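Local coordinates for putative cell invasion protein with MAC/Perforin domain (Bacteroides thetaiotaomicron VPI-5482, PDB 3KK7) that is of uncertain function but belongs to the membrane-attack complex/perforin family, whose members include pore-forming proteins, at residues 219-231 with 287-299. Residues are numbered along the deposited sequence; the frame is centred on the assembly and turned at random.
Sequences GGRASALFYGVDT and KFSALSYSIKTLG
At the start of 287-299, Lys287 O accepts a hydrogen bond from Thr231 N (3.1 Å), and a water bridges this carbonyl to Asp230 OD1. Asp230 OD1 also takes the backbone N-H groups of Asn232 and Ser233, which ties its carboxylate to the backbone that follows. The Phe288 ring lies beside Gly228, CE1 4.0 Å from Gly228 CA; Asp230 OD2 stands over one ring face, the carboxylate and ring planes 60° apart. Ser289 N bonds Val229 O, while the hydroxyls Ser289 OG and Thr231 OG1 are hydrogen-bonded at 2.6 Å. Leu291, its CG swung anti to the backbone N (chi1 -177°), brings CD1 to 3.5 Å from Gly228 CA; it and the Phe288 ring both lie against Gly228, whose lack of a side chain lets them approach.

From Ser292 onward the antiparallel ladder is regular: Ser292, Ser294, Lys296 and Leu298 each exchange two backbone hydrogen bonds, with Tyr227, Leu225, Ser223 and Arg221 respectively. Tyr293 CB rests over one face of the Phe226 ring, near its rim, 4.0 Å from Phe226 CD2, while its hydroxyl reaches Tyr316 O. Ile295 CG2 packs against Ala224 CB (3.4 Å), a close contact, and Thr297 CG2 meets Ala222 CB beyond it. On the reverse face Leu298 runs alongside extended Arg221, CD1 to CD 4.0 Å; the guanidinium NH1 continues to Ile69 O and Ile336 O.

These two long strands belong to the antiparallel sheet of the MACPF domain, bent and twisted as is usual in this fold. Strand 157-173 pairs with the other edge of 220-230, and strand 311-312 pairs with 288-298. Helix 236-249 packs on Phe226 and Leu291 through Met243, and Ile274 of strand 271-274 touches Ala224, Tyr293 and Ile295 on the same face.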
loop_
_atom_site.group_PDB
_atom_site.type_symbol
_atom_site.label_atom_id
_atom_site.label_comp_id
_atom_site.label_asym_id
_atom_site.label_seq_id
_atom_site.Cartn_x
_atom_site.Cartn_y
_atom_site.Cartn_z
ATOM N N GLY A 219 -19.240 -15.171 4.095
ATOM C CA GLY A 219 -19.861 -16.239 4.836
ATOM C C GLY A 219 -19.643 -16.075 6.322
ATOM O O GLY A 219 -19.797 -14.974 6.850
ATOM N N GLY A 220 -19.319 -17.193 6.980
ATOM C CA GLY A 220 -18.891 -17.219 8.381
ATOM C C GLY A 220 -17.562 -17.968 8.503
ATOM O O GLY A 220 -17.262 -18.788 7.683
ATOM N N ARG A 221 -16.762 -17.678 9.513
ATOM C CA ARG A 221 -15.481 -18.370 9.691
ATOM C C ARG A 221 -15.119 -18.465 11.152
ATOM O O ARG A 221 -15.321 -17.501 11.880
ATOM C CB ARG A 221 -14.368 -17.597 8.994
ATOM C CG ARG A 221 -12.932 -18.066 9.263
ATOM C CD ARG A 221 -11.971 -17.241 8.417
ATOM N NE ARG A 221 -10.594 -17.708 8.475
ATOM C CZ ARG A 221 -9.577 -17.131 7.837
ATOM N NH1 ARG A 221 -9.774 -16.054 7.090
ATOM N NH2 ARG A 221 -8.356 -17.615 7.960
ATOM N N ALA A 222 -14.604 -19.618 11.584
ATOM C CA ALA A 222 -13.958 -19.696 12.885
ATOM C C ALA A 222 -12.462 -19.818 12.611
ATOM O O ALA A 222 -12.037 -20.571 11.753
ATOM C CB ALA A 222 -14.476 -20.852 13.692
ATOM N N SER A 223 -11.681 -19.037 13.343
ATOM C CA SER A 223 -10.247 -18.921 13.172
ATOM C C SER A 223 -9.632 -19.187 14.513
ATOM O O SER A 223 -10.035 -18.600 15.497
ATOM C CB SER A 223 -9.908 -17.496 12.777
ATOM O OG SER A 223 -8.511 -17.343 12.697
ATOM N N ALA A 224 -8.671 -20.096 14.562
ATOM C CA ALA A 224 -8.023 -20.491 15.798
ATOM C C ALA A 224 -6.511 -20.424 15.590
ATOM O O ALA A 224 -6.006 -20.904 14.564
ATOM C CB ALA A 224 -8.444 -21.915 16.183
ATOM N N LEU A 225 -5.807 -19.832 16.557
ATOM C CA LEU A 225 -4.353 -19.825 16.564
ATOM C C LEU A 225 -3.893 -20.712 17.700
ATOM O O LEU A 225 -4.556 -20.783 18.734
ATOM C CB LEU A 225 -3.805 -18.414 16.750
ATOM C CG LEU A 225 -4.360 -17.371 15.785
ATOM C CD1 LEU A 225 -3.924 -15.997 16.243
ATOM C CD2 LEU A 225 -3.885 -17.683 14.387
ATOM N N PHE A 226 -2.768 -21.390 17.487
ATOM C CA PHE A 226 -2.202 -22.315 18.451
ATOM C C PHE A 226 -0.757 -21.941 18.780
ATOM O O PHE A 226 0.031 -21.488 17.908
ATOM C CB PHE A 226 -2.212 -23.759 17.920
ATOM C CG PHE A 226 -3.584 -24.299 17.603
ATOM C CD1 PHE A 226 -4.276 -23.875 16.489
ATOM C CD2 PHE A 226 -4.154 -25.258 18.385
ATOM C CE1 PHE A 226 -5.509 -24.384 16.197
ATOM C CE2 PHE A 226 -5.391 -25.749 18.092
ATOM C CZ PHE A 226 -6.060 -25.318 16.996
ATOM N N TYR A 227 -0.414 -22.148 20.044
ATOM C CA TYR A 227 0.939 -21.949 20.514
ATOM C C TYR A 227 1.364 -23.167 21.314
ATOM O O TYR A 227 0.849 -23.407 22.396
ATOM C CB TYR A 227 1.018 -20.664 21.336
ATOM C CG TYR A 227 2.415 -20.350 21.822
ATOM C CD1 TYR A 227 2.877 -20.857 23.026
ATOM C CD2 TYR A 227 3.281 -19.513 21.078
ATOM C CE1 TYR A 227 4.172 -20.556 23.483
ATOM C CE2 TYR A 227 4.581 -19.210 21.543
ATOM C CZ TYR A 227 5.003 -19.736 22.743
ATOM O OH TYR A 227 6.253 -19.465 23.214
ATOM N N GLY A 228 2.285 -23.948 20.746
ATOM C CA GLY A 228 2.804 -25.184 21.360
ATOM C C GLY A 228 4.294 -25.181 21.722
ATOM O O GLY A 228 5.141 -24.602 21.012
ATOM N N VAL A 229 4.609 -25.829 22.852
ATOM C CA VAL A 229 5.994 -26.123 23.211
ATOM C C VAL A 229 6.208 -27.622 22.970
ATOM O O VAL A 229 5.685 -28.468 23.712
ATOM C CB VAL A 229 6.315 -25.717 24.649
ATOM C CG1 VAL A 229 7.706 -26.187 25.051
ATOM C CG2 VAL A 229 6.183 -24.205 24.786
ATOM N N ASP A 230 6.958 -27.939 21.918
ATOM C CA ASP A 230 7.204 -29.317 21.550
ATOM C C ASP A 230 8.236 -29.857 22.539
ATOM O O ASP A 230 9.322 -29.300 22.723
ATOM C CB ASP A 230 7.691 -29.412 20.103
ATOM C CG ASP A 230 7.563 -30.806 19.529
ATOM O OD1 ASP A 230 8.270 -31.731 19.996
ATOM O OD2 ASP A 230 6.766 -30.959 18.584
ATOM N N THR A 231 7.855 -30.934 23.198
ATOM C CA THR A 231 8.633 -31.525 24.269
ATOM C C THR A 231 9.989 -32.038 23.797
ATOM O O THR A 231 11.018 -31.835 24.474
ATOM C CB THR A 231 7.819 -32.679 24.884
ATOM O OG1 THR A 231 6.554 -32.153 25.319
ATOM C CG2 THR A 231 8.585 -33.387 26.065
ATOM N N LYS A 287 3.233 -35.332 22.356
ATOM C CA LYS A 287 4.160 -34.497 21.592
ATOM C C LYS A 287 4.435 -33.128 22.209
ATOM O O LYS A 287 5.495 -32.550 21.976
ATOM C CB LYS A 287 3.620 -34.313 20.169
ATOM C CG LYS A 287 3.520 -35.605 19.352
ATOM C CD LYS A 287 4.846 -36.388 19.308
ATOM C CE LYS A 287 4.710 -37.665 18.527
ATOM N NZ LYS A 287 6.047 -38.118 18.111
ATOM N N PHE A 288 3.496 -32.602 22.989
ATOM C CA PHE A 288 3.625 -31.242 23.512
ATOM C C PHE A 288 3.558 -31.183 25.020
ATOM O O PHE A 288 2.686 -31.791 25.623
ATOM C CB PHE A 288 2.496 -30.365 22.977
ATOM C CG PHE A 288 2.585 -30.079 21.514
ATOM C CD1 PHE A 288 3.350 -29.016 21.057
ATOM C CD2 PHE A 288 1.899 -30.863 20.594
ATOM C CE1 PHE A 288 3.441 -28.725 19.685
ATOM C CE2 PHE A 288 1.977 -30.580 19.215
ATOM C CZ PHE A 288 2.746 -29.495 18.768
ATOM N N SER A 289 4.459 -30.402 25.611
ATOM C CA SER A 289 4.401 -30.084 27.049
ATOM C C SER A 289 3.355 -29.014 27.306
ATOM O O SER A 289 2.917 -28.847 28.420
ATOM C CB SER A 289 5.770 -29.609 27.580
ATOM O OG SER A 289 6.780 -30.566 27.326
ATOM N N ALA A 290 2.973 -28.259 26.282
ATOM C CA ALA A 290 1.810 -27.364 26.400
ATOM C C ALA A 290 1.370 -27.023 25.003
ATOM O O ALA A 290 2.230 -26.820 24.130
ATOM C CB ALA A 290 2.160 -26.080 27.165
ATOM N N LEU A 291 0.057 -26.978 24.777
ATOM C CA LEU A 291 -0.517 -26.462 23.526
ATOM C C LEU A 291 -1.749 -25.663 23.867
ATOM O O LEU A 291 -2.707 -26.209 24.370
ATOM C CB LEU A 291 -0.906 -27.581 22.565
ATOM C CG LEU A 291 -1.450 -27.104 21.206
ATOM C CD1 LEU A 291 -0.426 -26.271 20.435
ATOM C CD2 LEU A 291 -1.855 -28.310 20.416
ATOM N N SER A 292 -1.711 -24.374 23.564
ATOM C CA SER A 292 -2.784 -23.459 23.901
ATOM C C SER A 292 -3.388 -22.908 22.641
ATOM O O SER A 292 -2.758 -22.983 21.589
ATOM C CB SER A 292 -2.257 -22.328 24.750
ATOM O OG SER A 292 -2.011 -22.821 26.050
ATOM N N TYR A 293 -4.613 -22.379 22.740
ATOM C CA TYR A 293 -5.310 -21.817 21.559
ATOM C C TYR A 293 -6.191 -20.640 21.870
ATOM O O TYR A 293 -6.577 -20.435 23.002
ATOM C CB TYR A 293 -6.179 -22.869 20.893
ATOM C CG TYR A 293 -7.483 -23.225 21.632
ATOM C CD1 TYR A 293 -7.480 -24.111 22.706
ATOM C CD2 TYR A 293 -8.724 -22.738 21.198
ATOM C CE1 TYR A 293 -8.656 -24.474 23.352
ATOM C CE2 TYR A 293 -9.928 -23.093 21.868
ATOM C CZ TYR A 293 -9.877 -23.963 22.930
ATOM O OH TYR A 293 -11.009 -24.326 23.603
ATOM N N SER A 294 -6.517 -19.880 20.840
ATOM C CA SER A 294 -7.466 -18.814 20.953
ATOM C C SER A 294 -8.286 -18.816 19.681
ATOM O O SER A 294 -7.742 -18.979 18.604
ATOM C CB SER A 294 -6.744 -17.477 21.142
ATOM O OG SER A 294 -7.623 -16.365 21.032
ATOM N N ILE A 295 -9.598 -18.665 19.799
ATOM C CA ILE A 295 -10.427 -18.592 18.616
ATOM C C ILE A 295 -11.132 -17.249 18.492
ATOM O O ILE A 295 -11.187 -16.462 19.446
ATOM C CB ILE A 295 -11.443 -19.709 18.562
ATOM C CG1 ILE A 295 -12.413 -19.628 19.727
ATOM C CG2 ILE A 295 -10.755 -21.032 18.539
ATOM C CD1 ILE A 295 -13.767 -20.161 19.322
ATOM N N LYS A 296 -11.624 -17.005 17.289
ATOM C CA LYS A 296 -12.401 -15.823 16.955
ATOM C C LYS A 296 -13.309 -16.210 15.820
ATOM O O LYS A 296 -12.848 -16.839 14.865
ATOM C CB LYS A 296 -11.517 -14.655 16.495
ATOM C CG LYS A 296 -12.337 -13.336 16.294
ATOM C CD LYS A 296 -11.485 -12.061 16.057
ATOM C CE LYS A 296 -10.912 -11.957 14.655
ATOM N NZ LYS A 296 -10.371 -10.583 14.418
ATOM N N THR A 297 -14.589 -15.853 15.909
ATOM C CA THR A 297 -15.533 -16.148 14.834
ATOM C C THR A 297 -15.780 -14.866 14.072
ATOM O O THR A 297 -15.730 -13.775 14.639
ATOM C CB THR A 297 -16.848 -16.746 15.340
ATOM O OG1 THR A 297 -17.392 -15.926 16.375
ATOM C CG2 THR A 297 -16.629 -18.139 15.878
ATOM N N LEU A 298 -15.983 -15.015 12.767
ATOM C CA LEU A 298 -16.257 -13.906 11.871
ATOM C C LEU A 298 -17.663 -14.114 11.352
ATOM O O LEU A 298 -17.922 -15.122 10.684
ATOM C CB LEU A 298 -15.301 -13.895 10.692
ATOM C CG LEU A 298 -13.821 -13.731 10.994
ATOM C CD1 LEU A 298 -13.069 -13.595 9.685
ATOM C CD2 LEU A 298 -13.564 -12.541 11.847
ATOM N N GLY A 299 -18.566 -13.189 11.675
ATOM C CA GLY A 299 -19.952 -13.279 11.238
ATOM C C GLY A 299 -20.750 -14.223 12.101
ATOM O O GLY A 299 -20.270 -14.710 13.117
HETATM O O HOH W 1 7.821 -34.131 21.443
#